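Local structure of hypothetical protein PA5026 (Pseudomonas aeruginosa, 1SH8) at residues A19-S24 / L57-E62; G66-T71 / A101-E106. The protein is of unknown function but adopts a hotdog fold and is probably a thioesterase. All blocks are in the same frame, centred on the assembly; numbering follows the deposited sequence.

Interaction 1. Residues A19-S24 / L57-E62; sequences AFVQRS and LFTLAE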
loop_
_atom_site.group_PDB
_atom_site.type_symbol
_atom_site.label_atom_id
_atom_site.label_comp_id
_atom_site.label_asym_id
_atom_site.label_seq_id
_atom_site.Cartn_x
_atom_site.Cartn_y
_atom_site.Cartn_z
ATOM N N ALA A 19 7.893 0.427 12.218
ATOM C CA ALA A 19 8.433 1.777 12.050
ATOM C C ALA A 19 7.812 2.567 10.898
ATOM O O ALA A 19 7.562 3.767 11.026
ATOM C CB ALA A 19 9.948 1.714 11.880
ATOM N N PHE A 20 7.583 1.892 9.775
ATOM C CA PHE A 20 6.981 2.516 8.601
ATOM C C PHE A 20 5.646 3.135 9.012
ATOM O O PHE A 20 5.311 4.251 8.607
ATOM C CB PHE A 20 6.765 1.446 7.526
ATOM C CG PHE A 20 6.178 1.966 6.236
ATOM C CD1 PHE A 20 7.004 2.276 5.155
ATOM C CD2 PHE A 20 4.799 2.105 6.087
ATOM C CE1 PHE A 20 6.462 2.713 3.937
ATOM C CE2 PHE A 20 4.250 2.540 4.882
ATOM C CZ PHE A 20 5.082 2.843 3.805
ATOM N N VAL A 21 4.891 2.403 9.829
ATOM C CA VAL A 21 3.590 2.861 10.312
ATOM C C VAL A 21 3.763 3.980 11.334
ATOM O O VAL A 21 3.071 4.996 11.287
ATOM C CB VAL A 21 2.801 1.698 10.959
ATOM C CG1 VAL A 21 1.525 2.225 11.625
ATOM C CG2 VAL A 21 2.450 0.666 9.894
ATOM N N GLN A 22 4.699 3.796 12.252
ATOM C CA GLN A 22 4.951 4.798 13.272
ATOM C C GLN A 22 5.272 6.160 12.635
ATOM O O GLN A 22 4.750 7.193 13.068
ATOM C CB GLN A 22 6.108 4.336 14.167
ATOM C CG GLN A 22 6.214 5.101 15.473
ATOM C CD GLN A 22 6.742 6.506 15.285
ATOM O OE1 GLN A 22 6.321 7.437 15.980
ATOM N NE2 GLN A 22 7.678 6.670 14.353
ATOM N N ARG A 23 6.113 6.152 11.599
ATOM C CA ARG A 23 6.508 7.385 10.913
ATOM C C ARG A 23 5.340 8.126 10.261
ATOM O O ARG A 23 5.419 9.337 10.052
ATOM C CB ARG A 23 7.565 7.096 9.840
ATOM C CG ARG A 23 8.886 6.548 10.362
ATOM C CD ARG A 23 9.981 6.620 9.287
ATOM N NE ARG A 23 9.684 5.839 8.083
ATOM C CZ ARG A 23 10.045 4.570 7.895
ATOM N NH1 ARG A 23 10.719 3.916 8.837
ATOM N NH2 ARG A 23 9.748 3.958 6.752
ATOM N N SER A 24 4.266 7.408 9.936
ATOM C CA SER A 24 3.104 8.032 9.300
ATOM C C SER A 24 2.204 8.761 10.295
ATOM O O SER A 24 1.350 9.552 9.900
ATOM C CB SER A 24 2.265 6.987 8.559
ATOM O OG SER A 24 1.467 6.241 9.462
ATOM N N LEU A 57 -2.991 6.012 2.372
ATOM C CA LEU A 57 -4.335 5.435 2.323
ATOM C C LEU A 57 -4.225 3.916 2.419
ATOM O O LEU A 57 -4.985 3.274 3.147
ATOM C CB LEU A 57 -5.043 5.840 1.026
ATOM C CG LEU A 57 -5.532 7.294 0.976
ATOM C CD1 LEU A 57 -5.913 7.684 -0.448
ATOM C CD2 LEU A 57 -6.726 7.451 1.922
ATOM N N PHE A 58 -3.265 3.343 1.701
ATOM C CA PHE A 58 -3.082 1.892 1.737
ATOM C C PHE A 58 -2.750 1.417 3.147
ATOM O O PHE A 58 -3.305 0.432 3.632
ATOM C CB PHE A 58 -1.950 1.454 0.805
ATOM C CG PHE A 58 -1.696 -0.031 0.833
ATOM C CD1 PHE A 58 -2.370 -0.888 -0.037
ATOM C CD2 PHE A 58 -0.811 -0.579 1.759
ATOM C CE1 PHE A 58 -2.160 -2.278 0.019
ATOM C CE2 PHE A 58 -0.598 -1.960 1.825
ATOM C CZ PHE A 58 -1.273 -2.809 0.955
ATOM N N THR A 59 -1.828 2.116 3.801
ATOM C CA THR A 59 -1.421 1.740 5.145
ATOM C C THR A 59 -2.609 1.773 6.104
ATOM O O THR A 59 -2.792 0.857 6.910
ATOM C CB THR A 59 -0.287 2.660 5.640
ATOM O OG1 THR A 59 0.850 2.496 4.784
ATOM C CG2 THR A 59 0.121 2.305 7.060
ATOM N N LEU A 60 -3.429 2.816 6.005
ATOM C CA LEU A 60 -4.602 2.932 6.866
ATOM C C LEU A 60 -5.584 1.787 6.622
ATOM O O LEU A 60 -6.132 1.220 7.564
ATOM C CB LEU A 60 -5.317 4.263 6.614
ATOM C CG LEU A 60 -6.614 4.453 7.410
ATOM C CD1 LEU A 60 -6.299 4.448 8.903
ATOM C CD2 LEU A 60 -7.281 5.758 7.007
ATOM N N ALA A 61 -5.799 1.456 5.350
ATOM C CA ALA A 61 -6.733 0.394 4.976
ATOM C C ALA A 61 -6.224 -1.010 5.285
ATOM O O ALA A 61 -7.009 -1.912 5.566
ATOM C CB ALA A 61 -7.065 0.503 3.491
ATOM N N GLU A 62 -4.907 -1.188 5.240
ATOM C CA GLU A 62 -4.284 -2.490 5.468
ATOM C C GLU A 62 -4.084 -2.880 6.940
ATOM O O GLU A 62 -4.270 -4.045 7.315
ATOM C CB GLU A 62 -2.926 -2.519 4.743
ATOM C CG GLU A 62 -2.221 -3.877 4.651
ATOM C CD GLU A 62 -1.580 -4.352 5.955
ATOM O OE1 GLU A 62 -1.101 -3.516 6.755
ATOM O OE2 GLU A 62 -1.534 -5.586 6.165
#
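V21 O, in the helix turn that meets T59, takes two bonds from one residue: the S24 hydroxyl OG at 2.7 Å and the S24 backbone N at 3.0 Å. The hydroxyl comes in on a carbonyl lone pair, in the carbonyl plane, with a C=O...OG angle of 137°; this bond to V21 O, three residues back, folds the S24 side chain onto its own helix.

The side chain of V21 works in a different direction. Its CG2 methyl meets the CG2 methyl of T59 at 4.0 Å, the two side chains crossing at a slant. The other branch of T59 meets F20: OG1 lies in the plane of the phenyl ring, at its edge, 3.4 Å from CE2. In T59, OG1 stands beside the backbone N (chi1 -62°) and leaves CG2 anti to it, which turns OG1 to the F20 ring edge and CG2 to V21. The hydroxyl bonds to G55 O one turn earlier in its own helix, and the polar group at the ring edge is therefore satisfied.

Helix 54-62 belongs to the central helical part of the hotdog fold, and helix 19-24 lies against its face near the second subunit. There F20 meets F20 of the other subunit with the ring planes nearly perpendicular, at about 85°, and also touches Y53 of that subunit. M40 of strand 35-40 packs on both S24 and T59.

Interaction 2. Residues G66-T71 / A101-E106; sequences GALFLT and ARLDAE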
loop_
_atom_site.group_PDB
_atom_site.type_symbol
_atom_site.label_atom_id
_atom_site.label_comp_id
_atom_site.label_asym_id
_atom_site.label_seq_id
_atom_site.Cartn_x
_atom_site.Cartn_y
_atom_site.Cartn_z
ATOM N N GLY A 66 -3.922 -6.370 10.993
ATOM C CA GLY A 66 -3.004 -6.614 12.088
ATOM C C GLY A 66 -3.557 -6.122 13.420
ATOM O O GLY A 66 -3.331 -6.750 14.455
ATOM N N ALA A 67 -4.274 -5.002 13.409
ATOM C CA ALA A 67 -4.841 -4.464 14.646
ATOM C C ALA A 67 -5.877 -5.427 15.232
ATOM O O ALA A 67 -5.881 -5.673 16.437
ATOM C CB ALA A 67 -5.469 -3.087 14.397
ATOM N N LEU A 68 -6.756 -5.967 14.387
ATOM C CA LEU A 68 -7.766 -6.927 14.851
ATOM C C LEU A 68 -7.069 -8.176 15.406
ATOM O O LEU A 68 -7.525 -8.777 16.376
ATOM C CB LEU A 68 -8.709 -7.318 13.709
ATOM C CG LEU A 68 -9.854 -6.338 13.439
ATOM C CD1 LEU A 68 -10.504 -6.649 12.092
ATOM C CD2 LEU A 68 -10.875 -6.430 14.570
ATOM N N PHE A 69 -5.960 -8.561 14.781
ATOM C CA PHE A 69 -5.182 -9.710 15.241
ATOM C C PHE A 69 -4.680 -9.438 16.669
ATOM O O PHE A 69 -4.777 -10.293 17.549
ATOM C CB PHE A 69 -3.989 -9.938 14.299
ATOM C CG PHE A 69 -2.809 -10.611 14.953
ATOM C CD1 PHE A 69 -2.799 -11.986 15.172
ATOM C CD2 PHE A 69 -1.714 -9.860 15.367
ATOM C CE1 PHE A 69 -1.712 -12.602 15.792
ATOM C CE2 PHE A 69 -0.622 -10.468 15.988
ATOM C CZ PHE A 69 -0.623 -11.842 16.201
ATOM N N LEU A 70 -4.140 -8.242 16.885
ATOM C CA LEU A 70 -3.629 -7.859 18.200
ATOM C C LEU A 70 -4.712 -7.807 19.278
ATOM O O LEU A 70 -4.451 -8.118 20.442
ATOM C CB LEU A 70 -2.937 -6.494 18.129
ATOM C CG LEU A 70 -1.564 -6.444 17.456
ATOM C CD1 LEU A 70 -1.127 -4.999 17.300
ATOM C CD2 LEU A 70 -0.550 -7.226 18.288
ATOM N N THR A 71 -5.925 -7.413 18.908
ATOM C CA THR A 71 -6.990 -7.327 19.901
ATOM C C THR A 71 -7.839 -8.583 20.031
ATOM O O THR A 71 -8.554 -8.746 21.024
ATOM C CB THR A 71 -7.970 -6.173 19.593
ATOM O OG1 THR A 71 -8.723 -6.482 18.411
ATOM C CG2 THR A 71 -7.222 -4.864 19.407
ATOM N N ALA A 101 -13.034 -1.581 11.409
ATOM C CA ALA A 101 -13.165 -2.950 10.938
ATOM C C ALA A 101 -13.576 -3.833 12.098
ATOM O O ALA A 101 -13.256 -3.540 13.246
ATOM C CB ALA A 101 -11.835 -3.429 10.364
ATOM N N ARG A 102 -14.279 -4.916 11.798
ATOM C CA ARG A 102 -14.714 -5.813 12.852
ATOM C C ARG A 102 -14.691 -7.287 12.457
ATOM O O ARG A 102 -14.645 -7.632 11.276
ATOM C CB ARG A 102 -16.123 -5.416 13.318
ATOM C CG ARG A 102 -17.196 -5.477 12.240
ATOM C CD ARG A 102 -18.533 -4.910 12.749
ATOM N NE ARG A 102 -18.499 -3.458 12.932
ATOM C CZ ARG A 102 -19.450 -2.749 13.542
ATOM N NH1 ARG A 102 -20.521 -3.356 14.039
ATOM N NH2 ARG A 102 -19.334 -1.429 13.652
ATOM N N LEU A 103 -14.683 -8.138 13.479
ATOM C CA LEU A 103 -14.717 -9.595 13.345
ATOM C C LEU A 103 -15.680 -10.036 14.441
ATOM O O LEU A 103 -15.466 -9.708 15.608
ATOM C CB LEU A 103 -13.346 -10.220 13.625
ATOM C CG LEU A 103 -12.271 -10.233 12.548
ATOM C CD1 LEU A 103 -11.005 -10.880 13.110
ATOM C CD2 LEU A 103 -12.775 -11.003 11.337
ATOM N N ASP A 104 -16.737 -10.762 14.092
ATOM C CA ASP A 104 -17.676 -11.185 15.129
ATOM C C ASP A 104 -17.061 -12.266 16.024
ATOM O O ASP A 104 -16.112 -12.955 15.630
ATOM C CB ASP A 104 -18.993 -11.682 14.520
ATOM C CG ASP A 104 -18.838 -12.992 13.787
ATOM O OD1 ASP A 104 -18.214 -12.998 12.704
ATOM O OD2 ASP A 104 -19.337 -14.019 14.295
ATOM N N ALA A 105 -17.606 -12.400 17.231
ATOM C CA ALA A 105 -17.119 -13.367 18.209
ATOM C C ALA A 105 -17.009 -14.782 17.658
ATOM O O ALA A 105 -16.027 -15.487 17.911
ATOM C CB ALA A 105 -18.024 -13.359 19.433
ATOM N N GLU A 106 -18.025 -15.194 16.908
ATOM C CA GLU A 106 -18.055 -16.526 16.321
ATOM C C GLU A 106 -16.928 -16.726 15.307
ATOM O O GLU A 106 -16.293 -17.781 15.289
ATOM C CB GLU A 106 -19.416 -16.766 15.661
ATOM C CG GLU A 106 -19.628 -18.175 15.127
ATOM C CD GLU A 106 -20.998 -18.346 14.480
ATOM O OE1 GLU A 106 -22.020 -18.175 15.185
ATOM O OE2 GLU A 106 -21.052 -18.648 13.265
#
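The packing of the hotdog's central helical part on its curved sheet appears here in one leucine, L68 of helix 64-72, set against the end of strand 97-102 and the residue that follows it. Its CD1 methyl does most of the touching. It lies 3.9 Å from CB of A101 and 4.0 Å from CG of L103, so two alternate side chains of the extended chain receive one methyl between them. Between these two, the backbone N of R102 passes 4.2 Å from the same CD1. The second branch of L68 reaches the backbone as well, with CD2 4.0 Å from O of A101.

CG of L68 stands anti to its carbonyl carbon (chi1 -82°), and from there the branched end reaches over to the strand. L103 also holds its CG anti to the carbonyl carbon, and the two leucines meet aslant. R102, between the two inward-pointing residues, starts its side chain away from the helix. The side-chain contacts across the interface are those of L68 with A101 and L103, all apolar, and L68 supplies more than half of the 161 Å² buried.

V36 and L125 add to the packing round L68, and F73 touches L103. Backbone hydrogen bonds join A101 with V36 of strand 35-40, and L103 with G34 just ahead of that strand. Just beyond, the chain turns into helix 105-118: D104 sits at the N-cap, where its OD2 accepts a bond from N of R107. An antiparallel sheet wrapped round a central helix, gripping it through apolar side chains such as L68, is typical of the hotdog fold.

Interaction 1 is complete in sequence before interaction 2 begins; their centres are about 18 Å apart, with the middle of the chain between them. They use successive helices, 54-62 and 64-72, separated by L63 alone. Strand 35-40 is common ground, with M40 reaching L60 of interaction 1 and V36 reaching A67 and T71 of interaction 2. Their outlook differs. The 19-24/57-62 pair adjoins the second subunit, whereas no other chain of the assembly touches 66-71 or 101-106. Both helices pack on the subunit's own sheets, and helix 54-62 in addition faces the second subunit.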